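Local coordinates for malonyl acyl carrier protein transacylase (Streptococcus pneumoniae, PDB 3IM8) that probably catalyses transfer of the malonyl group from malonyl-CoA to holo acyl carrier protein in fatty acid synthesis, at residues Cys145-Glu150 with Val174-Glu179; Ala71-Leu76 with Tyr81-Val86; Glu212-Val217 with Gln242-Gln247. All coordinates share one frame; numbering follows the deposited sequence.

Interaction 1 of 3, residues Cys145-Glu150 with Val174-Glu179; sequences CQKASE and VDRAVE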
ATOM      1  N   CYS A 145     -18.328  14.090   4.925  1.00 27.86           N
ATOM      2  CA  CYS A 145     -18.464  13.216   3.762  1.00 26.94           C
ATOM      3  C   CYS A 145     -19.866  12.578   3.668  1.00 27.28           C
ATOM      4  O   CYS A 145     -20.403  12.318   2.582  1.00 25.58           O
ATOM      5  CB  CYS A 145     -17.406  12.106   3.807  1.00 26.99           C
ATOM      6  SG  CYS A 145     -15.708  12.690   3.544  1.00 24.10           S
ATOM      7  N   GLN A 146     -20.423  12.281   4.832  1.00 28.00           N
ATOM      8  CA  GLN A 146     -21.787  11.781   4.893  1.00 29.64           C
ATOM      9  C   GLN A 146     -22.827  12.764   4.359  1.00 29.13           C
ATOM     10  O   GLN A 146     -23.567  12.391   3.436  1.00 29.64           O
ATOM     11  CB  GLN A 146     -22.121  11.203   6.281  1.00 29.93           C
ATOM     12  CG  GLN A 146     -21.791   9.687   6.256  1.00 31.94           C
ATOM     13  CD  GLN A 146     -21.446   9.126   7.616  1.00 37.16           C
ATOM     14  OE1 GLN A 146     -21.803   9.724   8.647  1.00 38.55           O
ATOM     15  NE2 GLN A 146     -20.739   7.959   7.638  1.00 37.63           N
ATOM     16  N   LYS A 147     -22.858  14.000   4.866  1.00 29.36           N
ATOM     17  CA  LYS A 147     -23.742  15.035   4.302  1.00 30.35           C
ATOM     18  C   LYS A 147     -23.559  15.185   2.784  1.00 30.12           C
ATOM     19  O   LYS A 147     -24.523  15.260   2.026  1.00 29.62           O
ATOM     20  CB  LYS A 147     -23.478  16.377   4.961  1.00 31.07           C
ATOM     21  CG  LYS A 147     -24.623  17.381   4.787  1.00 34.31           C
ATOM     22  CD  LYS A 147     -24.425  18.582   5.718  1.00 39.60           C
ATOM     23  CE  LYS A 147     -24.342  18.204   7.247  1.00 41.75           C
ATOM     24  NZ  LYS A 147     -23.536  19.161   8.127  1.00 41.37           N
ATOM     25  N   ALA A 148     -22.303  15.191   2.342  1.00 30.18           N
ATOM     26  CA  ALA A 148     -21.988  15.394   0.924  1.00 29.16           C
ATOM     27  C   ALA A 148     -22.373  14.240   0.012  1.00 29.03           C
ATOM     28  O   ALA A 148     -22.482  14.463  -1.181  1.00 26.72           O
ATOM     29  CB  ALA A 148     -20.501  15.706   0.751  1.00 29.76           C
ATOM     30  N   SER A 149     -22.579  13.031   0.580  1.00 29.46           N
ATOM     31  CA  SER A 149     -22.851  11.772  -0.191  1.00 30.23           C
ATOM     32  C   SER A 149     -24.151  11.723  -0.970  1.00 30.87           C
ATOM     33  O   SER A 149     -24.347  10.880  -1.874  1.00 31.09           O
ATOM     34  CB  SER A 149     -22.787  10.524   0.713  1.00 30.23           C
ATOM     35  OG  SER A 149     -21.479  10.282   1.171  1.00 31.22           O
ATOM     36  N   GLU A 150     -25.050  12.620  -0.621  1.00 31.23           N
ATOM     37  CA  GLU A 150     -26.263  12.793  -1.370  1.00 32.38           C
ATOM     38  C   GLU A 150     -25.951  13.210  -2.801  1.00 32.46           C
ATOM     39  O   GLU A 150     -26.684  12.860  -3.772  1.00 32.45           O
ATOM     40  CB  GLU A 150     -27.052  13.896  -0.714  1.00 33.41           C
ATOM     41  CG  GLU A 150     -28.272  14.234  -1.505  1.00 37.49           C
ATOM     42  CD  GLU A 150     -29.135  15.245  -0.810  1.00 40.71           C
ATOM     43  OE1 GLU A 150     -28.662  16.390  -0.573  1.00 42.15           O
ATOM     44  OE2 GLU A 150     -30.278  14.857  -0.516  1.00 42.63           O
ATOM     45  N   VAL A 174     -16.968  15.434  -3.898  1.00 23.05           N
ATOM     46  CA  VAL A 174     -15.801  15.762  -3.055  1.00 22.81           C
ATOM     47  C   VAL A 174     -15.666  17.276  -2.788  1.00 24.52           C
ATOM     48  O   VAL A 174     -15.261  17.678  -1.686  1.00 24.01           O
ATOM     49  CB  VAL A 174     -14.480  15.154  -3.602  1.00 22.37           C
ATOM     50  CG1 VAL A 174     -13.252  15.838  -2.914  1.00 21.69           C
ATOM     51  CG2 VAL A 174     -14.445  13.599  -3.375  1.00 20.70           C
ATOM     52  N   ASP A 175     -15.972  18.095  -3.815  1.00 26.01           N
ATOM     53  CA  ASP A 175     -16.029  19.575  -3.691  1.00 26.99           C
ATOM     54  C   ASP A 175     -17.033  19.964  -2.607  1.00 28.01           C
ATOM     55  O   ASP A 175     -16.763  20.889  -1.839  1.00 29.89           O
ATOM     56  CB  ASP A 175     -16.415  20.265  -5.027  1.00 26.99           C
ATOM     57  CG  ASP A 175     -15.275  20.255  -6.072  1.00 29.22           C
ATOM     58  OD1 ASP A 175     -14.092  20.162  -5.668  1.00 29.87           O
ATOM     59  OD2 ASP A 175     -15.574  20.332  -7.292  1.00 31.87           O
ATOM     60  N   ARG A 176     -18.183  19.283  -2.528  1.00 28.24           N
ATOM     61  CA  ARG A 176     -19.217  19.606  -1.517  1.00 28.11           C
ATOM     62  C   ARG A 176     -18.670  19.260  -0.131  1.00 28.00           C
ATOM     63  O   ARG A 176     -18.761  20.085   0.811  1.00 28.55           O
ATOM     64  CB  ARG A 176     -20.580  18.915  -1.866  1.00 28.34           C
ATOM     65  CG  ARG A 176     -21.825  19.125  -0.909  1.00 31.56           C
ATOM     66  CD  ARG A 176     -22.371  20.591  -0.621  1.00 35.58           C
ATOM     67  NE  ARG A 176     -23.327  20.558   0.540  1.00 39.11           N
ATOM     68  CZ  ARG A 176     -23.519  21.533   1.451  1.00 37.67           C
ATOM     69  NH1 ARG A 176     -22.855  22.676   1.388  1.00 34.15           N
ATOM     70  NH2 ARG A 176     -24.400  21.366   2.440  1.00 39.75           N
ATOM     71  N   ALA A 177     -18.052  18.069  -0.008  1.00 27.34           N
ATOM     72  CA  ALA A 177     -17.313  17.678   1.212  1.00 26.12           C
ATOM     73  C   ALA A 177     -16.287  18.693   1.752  1.00 27.02           C
ATOM     74  O   ALA A 177     -16.285  18.961   2.932  1.00 28.19           O
ATOM     75  CB  ALA A 177     -16.653  16.319   1.010  1.00 25.27           C
ATOM     76  N   VAL A 178     -15.391  19.237   0.923  1.00 27.92           N
ATOM     77  CA  VAL A 178     -14.399  20.229   1.426  1.00 28.72           C
ATOM     78  C   VAL A 178     -15.048  21.549   1.826  1.00 28.73           C
ATOM     79  O   VAL A 178     -14.620  22.191   2.776  1.00 27.44           O
ATOM     80  CB  VAL A 178     -13.164  20.516   0.458  1.00 29.41           C
ATOM     81  CG1 VAL A 178     -12.240  19.294   0.329  1.00 31.79           C
ATOM     82  CG2 VAL A 178     -13.574  21.025  -0.899  1.00 30.56           C
ATOM     83  N   GLU A 179     -16.113  21.923   1.113  1.00 30.39           N
ATOM     84  CA  GLU A 179     -16.892  23.126   1.464  1.00 31.43           C
ATOM     85  C   GLU A 179     -17.427  22.907   2.857  1.00 31.46           C
ATOM     86  O   GLU A 179     -17.320  23.775   3.734  1.00 32.27           O
ATOM     87  CB  GLU A 179     -18.034  23.322   0.455  1.00 32.40           C
ATOM     88  CG  GLU A 179     -19.037  24.444   0.803  1.00 35.71           C
ATOM     89  CD  GLU A 179     -20.285  24.387  -0.053  1.00 40.53           C
ATOM     90  OE1 GLU A 179     -20.124  24.439  -1.299  1.00 44.71           O
ATOM     91  OE2 GLU A 179     -21.424  24.285   0.510  1.00 40.64           O
TER
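Right beside Ala148, whose methyl packs on Ala177, the hydroxyl of Ser149 turns back to the preceding turn and donates a hydrogen bond to the carbonyl of Cys145, OG to O 2.7 Å. The hydroxyl reaches that oxygen from a position tilted 31° from the carbonyl plane, and the bond ties the end of 145-150 together on the side facing away from the partner helix. The contact itself is built on small residues. Ala148 aims its CB at the other helix and sets it 3.5 Å from the backbone N of Ala177, while the two methyls, Ala148 CB and Ala177 CB, meet at 3.9 Å. With only methyls between these two residues, the backbones come close: the CA atoms of Ala148 and Ala177 are 5.2 Å apart. Arg176 flanks the pair. Its CG stands anti to the backbone N (chi1 180°), which lays the first methylenes alongside Ala148, CG to Ala148 CB 4.0 Å; a bend at chi2 (59°) then turns the chain outward. There Lys147 CD lies obliquely near the guanidinium, 4.3 Å from Arg176 NH2. Helices 138-148 and 171-184 are the two helices of a ferredoxin-like subdomain and lie on its antiparallel sheet, where Ala148 and Ala177 both touch Val154 and Ala177 also reaches Ile167. Chemically, then, the helices are joined by dispersion between methyls, methylenes and backbone. The aliphatic part of Lys147, not its ammonium, comes near the Arg176 guanidinium, Lys147 NZ staying 6.2 Å from Arg176 NH2, so the charged ends of both side chains are left at the outer rim of an otherwise apolar contact.

Interaction 2 of 3, residues Ala71-Leu76 with Tyr81-Val86; sequences AIYRLL and YQPDMV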
ATOM      1  N   ALA A  71      11.736  -8.352  -3.169  1.00 17.03           N
ATOM      2  CA  ALA A  71      13.211  -8.489  -3.267  1.00 17.88           C
ATOM      3  C   ALA A  71      13.960  -7.841  -2.083  1.00 18.36           C
ATOM      4  O   ALA A  71      14.910  -8.435  -1.541  1.00 18.66           O
ATOM      5  CB  ALA A  71      13.684  -7.886  -4.520  1.00 18.66           C
ATOM      6  N   ILE A  72      13.553  -6.637  -1.696  1.00 18.61           N
ATOM      7  CA  ILE A  72      14.166  -5.947  -0.554  1.00 19.67           C
ATOM      8  C   ILE A  72      13.920  -6.723   0.767  1.00 20.42           C
ATOM      9  O   ILE A  72      14.816  -6.899   1.611  1.00 21.32           O
ATOM     10  CB  ILE A  72      13.672  -4.481  -0.442  1.00 19.19           C
ATOM     11  CG1 ILE A  72      14.140  -3.684  -1.661  1.00 20.54           C
ATOM     12  CG2 ILE A  72      14.262  -3.837   0.815  1.00 19.21           C
ATOM     13  CD1 ILE A  72      13.598  -2.334  -1.767  1.00 19.77           C
ATOM     14  N   TYR A  73      12.714  -7.205   0.944  1.00 21.17           N
ATOM     15  CA  TYR A  73      12.411  -8.024   2.141  1.00 22.14           C
ATOM     16  C   TYR A  73      13.266  -9.276   2.152  1.00 22.81           C
ATOM     17  O   TYR A  73      13.871  -9.582   3.187  1.00 22.79           O
ATOM     18  CB  TYR A  73      10.919  -8.368   2.186  1.00 22.59           C
ATOM     19  CG  TYR A  73      10.570  -9.714   2.767  1.00 25.07           C
ATOM     20  CD1 TYR A  73      10.503  -9.907   4.130  1.00 28.71           C
ATOM     21  CD2 TYR A  73      10.248 -10.790   1.927  1.00 28.29           C
ATOM     22  CE1 TYR A  73      10.181 -11.183   4.651  1.00 31.99           C
ATOM     23  CE2 TYR A  73       9.923 -12.020   2.410  1.00 30.65           C
ATOM     24  CZ  TYR A  73       9.885 -12.225   3.764  1.00 34.21           C
ATOM     25  OH  TYR A  73       9.532 -13.500   4.226  1.00 39.54           O
ATOM     26  N   ARG A  74      13.368  -9.960   0.998  1.00 23.00           N
ATOM     27  CA  ARG A  74      14.194 -11.151   0.878  1.00 22.78           C
ATOM     28  C   ARG A  74      15.671 -10.864   1.152  1.00 23.50           C
ATOM     29  O   ARG A  74      16.362 -11.677   1.785  1.00 22.02           O
ATOM     30  CB  ARG A  74      14.012 -11.857  -0.477  1.00 22.93           C
ATOM     31  CG  ARG A  74      12.751 -12.641  -0.598  1.00 22.00           C
ATOM     32  CD  ARG A  74      12.542 -13.115  -2.028  1.00 19.24           C
ATOM     33  NE  ARG A  74      11.373 -13.980  -2.182  1.00 18.97           N
ATOM     34  CZ  ARG A  74      11.109 -14.655  -3.295  1.00 20.11           C
ATOM     35  NH1 ARG A  74      11.941 -14.554  -4.331  1.00 18.60           N
ATOM     36  NH2 ARG A  74      10.041 -15.462  -3.357  1.00 20.79           N
ATOM     37  N   LEU A  75      16.148  -9.695   0.721  1.00 24.45           N
ATOM     38  CA  LEU A  75      17.502  -9.263   1.068  1.00 24.71           C
ATOM     39  C   LEU A  75      17.678  -9.106   2.589  1.00 25.51           C
ATOM     40  O   LEU A  75      18.653  -9.647   3.158  1.00 25.23           O
ATOM     41  CB  LEU A  75      17.907  -7.989   0.303  1.00 24.77           C
ATOM     42  CG  LEU A  75      19.271  -7.332   0.613  1.00 24.40           C
ATOM     43  CD1 LEU A  75      20.454  -8.300   0.554  1.00 23.47           C
ATOM     44  CD2 LEU A  75      19.531  -6.141  -0.291  1.00 23.10           C
ATOM     45  N   LEU A  76      16.758  -8.368   3.226  1.00 25.56           N
ATOM     46  CA  LEU A  76      16.741  -8.218   4.667  1.00 26.87           C
ATOM     47  C   LEU A  76      16.790  -9.610   5.353  1.00 27.43           C
ATOM     48  O   LEU A  76      17.569  -9.792   6.306  1.00 27.72           O
ATOM     49  CB  LEU A  76      15.529  -7.375   5.142  1.00 26.95           C
ATOM     50  CG  LEU A  76      15.544  -5.863   4.836  1.00 28.87           C
ATOM     51  CD1 LEU A  76      14.659  -5.130   5.748  1.00 29.40           C
ATOM     52  CD2 LEU A  76      16.961  -5.303   5.002  1.00 30.77           C
ATOM     53  N   TYR A  81      17.396 -10.303   9.270  1.00 35.06           N
ATOM     54  CA  TYR A  81      16.141  -9.704   9.807  1.00 35.02           C
ATOM     55  C   TYR A  81      14.937 -10.489   9.363  1.00 35.08           C
ATOM     56  O   TYR A  81      14.659 -10.589   8.166  1.00 36.27           O
ATOM     57  CB  TYR A  81      15.924  -8.242   9.374  1.00 35.26           C
ATOM     58  CG  TYR A  81      16.993  -7.316   9.793  1.00 34.84           C
ATOM     59  CD1 TYR A  81      18.228  -7.350   9.175  1.00 34.88           C
ATOM     60  CD2 TYR A  81      16.781  -6.399  10.804  1.00 35.55           C
ATOM     61  CE1 TYR A  81      19.245  -6.511   9.573  1.00 35.51           C
ATOM     62  CE2 TYR A  81      17.782  -5.544  11.191  1.00 36.34           C
ATOM     63  CZ  TYR A  81      19.018  -5.605  10.558  1.00 34.96           C
ATOM     64  OH  TYR A  81      20.040  -4.771  10.907  1.00 35.48           O
ATOM     65  N   GLN A  82      14.182 -10.987  10.329  1.00 34.49           N
ATOM     66  CA  GLN A  82      12.960 -11.721  10.082  1.00 34.07           C
ATOM     67  C   GLN A  82      11.819 -10.933  10.783  1.00 32.54           C
ATOM     68  O   GLN A  82      11.947 -10.589  11.968  1.00 32.53           O
ATOM     69  CB  GLN A  82      13.144 -13.151  10.648  1.00 35.38           C
ATOM     70  CG  GLN A  82      11.913 -14.063  10.628  1.00 38.71           C
ATOM     71  CD  GLN A  82      11.189 -14.064   9.270  1.00 43.95           C
ATOM     72  OE1 GLN A  82      11.829 -14.048   8.192  1.00 44.81           O
ATOM     73  NE2 GLN A  82       9.838 -14.070   9.322  1.00 44.22           N
ATOM     74  N   PRO A  83      10.699 -10.623  10.073  1.00 30.29           N
ATOM     75  CA  PRO A  83       9.652  -9.852  10.796  1.00 29.26           C
ATOM     76  C   PRO A  83       8.777 -10.686  11.733  1.00 28.00           C
ATOM     77  O   PRO A  83       8.593 -11.864  11.497  1.00 27.94           O
ATOM     78  CB  PRO A  83       8.803  -9.275   9.655  1.00 29.02           C
ATOM     79  CG  PRO A  83       8.941 -10.242   8.587  1.00 28.58           C
ATOM     80  CD  PRO A  83      10.393 -10.712   8.643  1.00 29.03           C
ATOM     81  N   ASP A  84       8.241 -10.070  12.780  1.00 26.83           N
ATOM     82  CA  ASP A  84       7.299 -10.752  13.676  1.00 26.79           C
ATOM     83  C   ASP A  84       5.850 -10.521  13.260  1.00 25.61           C
ATOM     84  O   ASP A  84       4.941 -11.331  13.562  1.00 24.63           O
ATOM     85  CB  ASP A  84       7.543 -10.300  15.137  1.00 27.62           C
ATOM     86  CG  ASP A  84       8.965 -10.647  15.606  1.00 29.41           C
ATOM     87  OD1 ASP A  84       9.259 -11.840  15.680  1.00 30.49           O
ATOM     88  OD2 ASP A  84       9.806  -9.750  15.811  1.00 32.73           O
ATOM     89  N   MET A  85       5.630  -9.408  12.567  1.00 25.05           N
ATOM     90  CA  MET A  85       4.306  -9.045  12.014  1.00 24.64           C
ATOM     91  C   MET A  85       4.539  -8.232  10.750  1.00 23.79           C
ATOM     92  O   MET A  85       5.575  -7.573  10.630  1.00 23.96           O
ATOM     93  CB  MET A  85       3.476  -8.181  12.995  1.00 24.98           C
ATOM     94  CG  MET A  85       3.218  -8.810  14.338  1.00 28.90           C
ATOM     95  SD  MET A  85       2.010  -7.926  15.347  1.00 37.86           S
ATOM     96  CE  MET A  85       0.587  -7.977  14.324  1.00 34.41           C
ATOM     97  N   VAL A  86       3.581  -8.253   9.827  1.00 23.02           N
ATOM     98  CA  VAL A  86       3.663  -7.435   8.609  1.00 22.12           C
ATOM     99  C   VAL A  86       2.377  -6.660   8.330  1.00 22.02           C
ATOM    100  O   VAL A  86       1.346  -7.001   8.849  1.00 20.97           O
ATOM    101  CB  VAL A  86       4.022  -8.261   7.344  1.00 22.18           C
ATOM    102  CG1 VAL A  86       5.385  -8.956   7.505  1.00 21.55           C
ATOM    103  CG2 VAL A  86       2.898  -9.272   6.997  1.00 22.39           C
TER
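A chi1 of -60° sets CG of Tyr81 opposite its own carbonyl carbon and next to its backbone N, which brings the ring edge alongside the carbonyl oxygen of Leu76. Tyr73 is less relaxed: its chi1 of 146° falls well short of fully anti, and swings the ring out from the helix until its edge meets Pro83. At the Tyr81 end the backbone does the holding. Tyr81 N donates to Leu76 O over 3.0 Å with an N-H...O angle of 161°, approaching from above the carbonyl plane and not along a lone pair. The same oxygen has Tyr81 CD1 3.8 Å away, close to the plane of the ring; the amide holds the oxygen, and the ring edge only packs beside it. The side chains follow suit, Leu76 CB standing 4.3 Å from Tyr81 CB. A backbone bond from a residue to the carbonyl five positions earlier, with apolar contact between the same two residues, is consistent with a Schellman motif closing the helix. Further along, Tyr73 CE1 touches Pro83 CD at 4.0 Å, the two side chains crossing at about a right angle, so the proline ring meets the rim of the phenol. Gln82 points its CB off the helix, yet its OE1 returns to hydrogen-bond Gln77 NE2 and its NE2 makes a weak bond to Pro83 O. Thus the end of helix 58-78 is fastened to the chain leading into strand 85-88, a strand of the parallel sheet next to 4-8. Phe6 of strand 4-8 touches Tyr73, Leu76, Tyr81 and Pro83 alike; Ile270 of strand 268-272 lies against Leu76 and Tyr81, and helix 297-304 closes over both through Leu303.

Interaction 3 of 3, residues Glu212-Val217 with Gln242-Gln247; sequences ETLAQV and QLLTRQ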
ATOM      1  N   GLU A 212     -13.333 -12.615  -8.773  1.00 30.00           N
ATOM      2  CA  GLU A 212     -13.264 -13.753  -9.680  1.00 31.18           C
ATOM      3  C   GLU A 212     -11.819 -14.217  -9.777  1.00 30.21           C
ATOM      4  O   GLU A 212     -11.550 -15.414  -9.798  1.00 29.56           O
ATOM      5  CB  GLU A 212     -13.738 -13.425 -11.123  1.00 31.91           C
ATOM      6  CG  GLU A 212     -15.074 -12.726 -11.318  1.00 36.74           C
ATOM      7  CD  GLU A 212     -15.328 -12.370 -12.824  1.00 42.32           C
ATOM      8  OE1 GLU A 212     -15.362 -11.147 -13.219  1.00 45.45           O
ATOM      9  OE2 GLU A 212     -15.448 -13.320 -13.614  1.00 41.25           O
ATOM     10  N   THR A 213     -10.877 -13.268  -9.876  1.00 30.15           N
ATOM     11  CA  THR A 213      -9.466 -13.639 -10.070  1.00 27.44           C
ATOM     12  C   THR A 213      -8.971 -14.287  -8.802  1.00 26.91           C
ATOM     13  O   THR A 213      -8.231 -15.262  -8.863  1.00 26.17           O
ATOM     14  CB  THR A 213      -8.553 -12.424 -10.409  1.00 27.86           C
ATOM     15  OG1 THR A 213      -8.980 -11.847 -11.648  1.00 29.17           O
ATOM     16  CG2 THR A 213      -7.097 -12.878 -10.578  1.00 24.55           C
ATOM     17  N   LEU A 214      -9.370 -13.717  -7.660  1.00 26.17           N
ATOM     18  CA  LEU A 214      -8.913 -14.212  -6.356  1.00 25.96           C
ATOM     19  C   LEU A 214      -9.400 -15.636  -6.073  1.00 27.10           C
ATOM     20  O   LEU A 214      -8.662 -16.442  -5.493  1.00 27.89           O
ATOM     21  CB  LEU A 214      -9.297 -13.254  -5.204  1.00 24.86           C
ATOM     22  CG  LEU A 214      -8.433 -11.986  -5.120  1.00 21.63           C
ATOM     23  CD1 LEU A 214      -9.203 -10.941  -4.299  1.00 16.81           C
ATOM     24  CD2 LEU A 214      -7.039 -12.315  -4.580  1.00 20.62           C
ATOM     25  N   ALA A 215     -10.640 -15.939  -6.471  1.00 27.55           N
ATOM     26  CA  ALA A 215     -11.186 -17.314  -6.323  1.00 28.10           C
ATOM     27  C   ALA A 215     -10.240 -18.424  -6.869  1.00 28.27           C
ATOM     28  O   ALA A 215     -10.196 -19.565  -6.356  1.00 27.85           O
ATOM     29  CB  ALA A 215     -12.593 -17.380  -6.976  1.00 27.67           C
ATOM     30  N   GLN A 216      -9.475 -18.051  -7.901  1.00 28.16           N
ATOM     31  CA  GLN A 216      -8.475 -18.915  -8.518  1.00 28.87           C
ATOM     32  C   GLN A 216      -7.158 -19.012  -7.747  1.00 29.38           C
ATOM     33  O   GLN A 216      -6.323 -19.879  -8.049  1.00 30.19           O
ATOM     34  CB  GLN A 216      -8.193 -18.466  -9.981  1.00 28.47           C
ATOM     35  CG  GLN A 216      -9.398 -18.631 -10.935  1.00 29.45           C
ATOM     36  CD  GLN A 216     -10.189 -19.937 -10.684  1.00 29.35           C
ATOM     37  OE1 GLN A 216     -11.415 -19.911 -10.601  1.00 30.62           O
ATOM     38  NE2 GLN A 216      -9.489 -21.068 -10.549  1.00 27.42           N
ATOM     39  N   VAL A 217      -6.950 -18.111  -6.792  1.00 29.68           N
ATOM     40  CA  VAL A 217      -5.680 -18.064  -6.095  1.00 31.06           C
ATOM     41  C   VAL A 217      -5.826 -18.889  -4.845  1.00 32.49           C
ATOM     42  O   VAL A 217      -6.771 -18.728  -4.069  1.00 33.32           O
ATOM     43  CB  VAL A 217      -5.251 -16.624  -5.701  1.00 31.40           C
ATOM     44  CG1 VAL A 217      -3.935 -16.644  -4.873  1.00 32.97           C
ATOM     45  CG2 VAL A 217      -5.154 -15.678  -6.923  1.00 28.15           C
ATOM     46  N   GLN A 242     -11.906 -12.541   0.432  1.00 24.82           N
ATOM     47  CA  GLN A 242     -13.040 -11.689   0.770  1.00 24.97           C
ATOM     48  C   GLN A 242     -12.514 -10.305   1.164  1.00 23.87           C
ATOM     49  O   GLN A 242     -13.097  -9.281   0.814  1.00 21.63           O
ATOM     50  CB  GLN A 242     -13.835 -12.280   1.957  1.00 26.08           C
ATOM     51  CG  GLN A 242     -15.311 -11.859   2.019  1.00 32.67           C
ATOM     52  CD  GLN A 242     -15.674 -10.739   3.047  1.00 40.30           C
ATOM     53  OE1 GLN A 242     -14.929 -10.468   4.013  1.00 42.36           O
ATOM     54  NE2 GLN A 242     -16.862 -10.113   2.845  1.00 41.56           N
ATOM     55  N   LEU A 243     -11.416 -10.293   1.921  1.00 22.47           N
ATOM     56  CA  LEU A 243     -10.861  -9.041   2.418  1.00 21.84           C
ATOM     57  C   LEU A 243     -10.146  -8.256   1.298  1.00 22.04           C
ATOM     58  O   LEU A 243     -10.241  -7.037   1.237  1.00 21.25           O
ATOM     59  CB  LEU A 243      -9.944  -9.306   3.630  1.00 21.40           C
ATOM     60  CG  LEU A 243     -10.646  -9.658   4.953  1.00 21.18           C
ATOM     61  CD1 LEU A 243      -9.687 -10.218   6.057  1.00 20.95           C
ATOM     62  CD2 LEU A 243     -11.448  -8.507   5.542  1.00 20.78           C
ATOM     63  N   LEU A 244      -9.432  -8.961   0.409  1.00 22.55           N
ATOM     64  CA  LEU A 244      -8.752  -8.294  -0.690  1.00 22.48           C
ATOM     65  C   LEU A 244      -9.774  -7.754  -1.698  1.00 23.80           C
ATOM     66  O   LEU A 244      -9.599  -6.679  -2.279  1.00 24.05           O
ATOM     67  CB  LEU A 244      -7.759  -9.235  -1.345  1.00 22.02           C
ATOM     68  CG  LEU A 244      -6.592  -9.563  -0.421  1.00 17.76           C
ATOM     69  CD1 LEU A 244      -5.827 -10.643  -1.057  1.00 14.41           C
ATOM     70  CD2 LEU A 244      -5.713  -8.333  -0.099  1.00 16.29           C
ATOM     71  N   THR A 245     -10.849  -8.511  -1.877  1.00 23.62           N
ATOM     72  CA  THR A 245     -11.986  -8.053  -2.625  1.00 23.51           C
ATOM     73  C   THR A 245     -12.506  -6.713  -2.137  1.00 23.36           C
ATOM     74  O   THR A 245     -12.656  -5.822  -2.932  1.00 24.25           O
ATOM     75  CB  THR A 245     -13.074  -9.104  -2.640  1.00 22.73           C
ATOM     76  OG1 THR A 245     -12.617 -10.176  -3.455  1.00 24.10           O
ATOM     77  CG2 THR A 245     -14.387  -8.524  -3.207  1.00 24.22           C
ATOM     78  N   ARG A 246     -12.749  -6.567  -0.833  1.00 23.73           N
ATOM     79  CA  ARG A 246     -13.236  -5.289  -0.252  1.00 23.82           C
ATOM     80  C   ARG A 246     -12.170  -4.195  -0.179  1.00 22.83           C
ATOM     81  O   ARG A 246     -12.489  -3.010  -0.288  1.00 21.97           O
ATOM     82  CB  ARG A 246     -13.879  -5.508   1.109  1.00 23.75           C
ATOM     83  CG  ARG A 246     -15.153  -6.395   1.004  1.00 27.40           C
ATOM     84  CD  ARG A 246     -16.010  -6.293   2.246  1.00 30.20           C
ATOM     85  NE  ARG A 246     -15.337  -6.864   3.402  1.00 31.55           N
ATOM     86  CZ  ARG A 246     -15.060  -6.221   4.538  1.00 31.90           C
ATOM     87  NH1 ARG A 246     -15.359  -4.949   4.724  1.00 30.82           N
ATOM     88  NH2 ARG A 246     -14.468  -6.871   5.513  1.00 33.45           N
ATOM     89  N   GLN A 247     -10.916  -4.599   0.021  1.00 22.85           N
ATOM     90  CA  GLN A 247      -9.830  -3.637   0.193  1.00 24.19           C
ATOM     91  C   GLN A 247      -9.795  -2.531  -0.869  1.00 23.79           C
ATOM     92  O   GLN A 247      -9.533  -1.376  -0.512  1.00 24.95           O
ATOM     93  CB  GLN A 247      -8.466  -4.336   0.271  1.00 23.75           C
ATOM     94  CG  GLN A 247      -7.298  -3.438   0.600  1.00 26.19           C
ATOM     95  CD  GLN A 247      -6.074  -3.774  -0.286  1.00 30.75           C
ATOM     96  OE1 GLN A 247      -6.211  -4.023  -1.500  1.00 34.29           O
ATOM     97  NE2 GLN A 247      -4.888  -3.791   0.320  1.00 30.78           N
TER
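Leu214 reaches across to helix 240-247 and buries most of the surface here, its two methyls dividing the work. CD1 sits between two neighbours in sequence, 3.6 Å from Thr245 OG1 and 3.7 Å from Leu244 CB. Across this contact CD2 meets Leu244 CD1 at 4.1 Å. The side chains of Leu214 and Leu244 cross at about a right angle, whereas Leu214 and Thr245 run past each other in opposite directions. In Thr245 a chi1 of -70° places OG1 beside the backbone N, from where it hydrogen-bonds to Ala241 O one turn back; the hydroxyl is thus occupied within its own helix and can lie against a methyl. The backbones stay well apart, with 7.8 Å between the CA atoms of Leu214 and Thr245. Beyond this pair of helices Leu214 also packs on Leu111 of helix 105-122, while Leu244 touches Tyr94 and Leu97 of helix 92-99. The join between helices 204-215 and 240-247 is therefore apolar, with Leu214 spanning the distance between the helices and the one polar atom it meets across the contact already engaged elsewhere.

In the fold
The three contacts follow one another along the chain and nowhere touch. Interactions 1 and 2 lie on opposite sides of the chain's centre, their own centres 41 Å apart: the first holds the helices of the ferredoxin-like subdomain, the second joins a helix end to the chain entering the parallel sheet of the larger core. Interaction 3 lies 24 Å from interaction 2 and 30 Å from interaction 1, centre to centre. It is also the one near the predicted catalytic pair, the Leu244 side chain being about 9 Å from those of both Ser90 and His199. On the same helix Gln247 bonds Ser90 O through NE2 and His199 ND1 through its carbonyl oxygen. Strand 85-88, entered from interaction 2, runs towards Ser90.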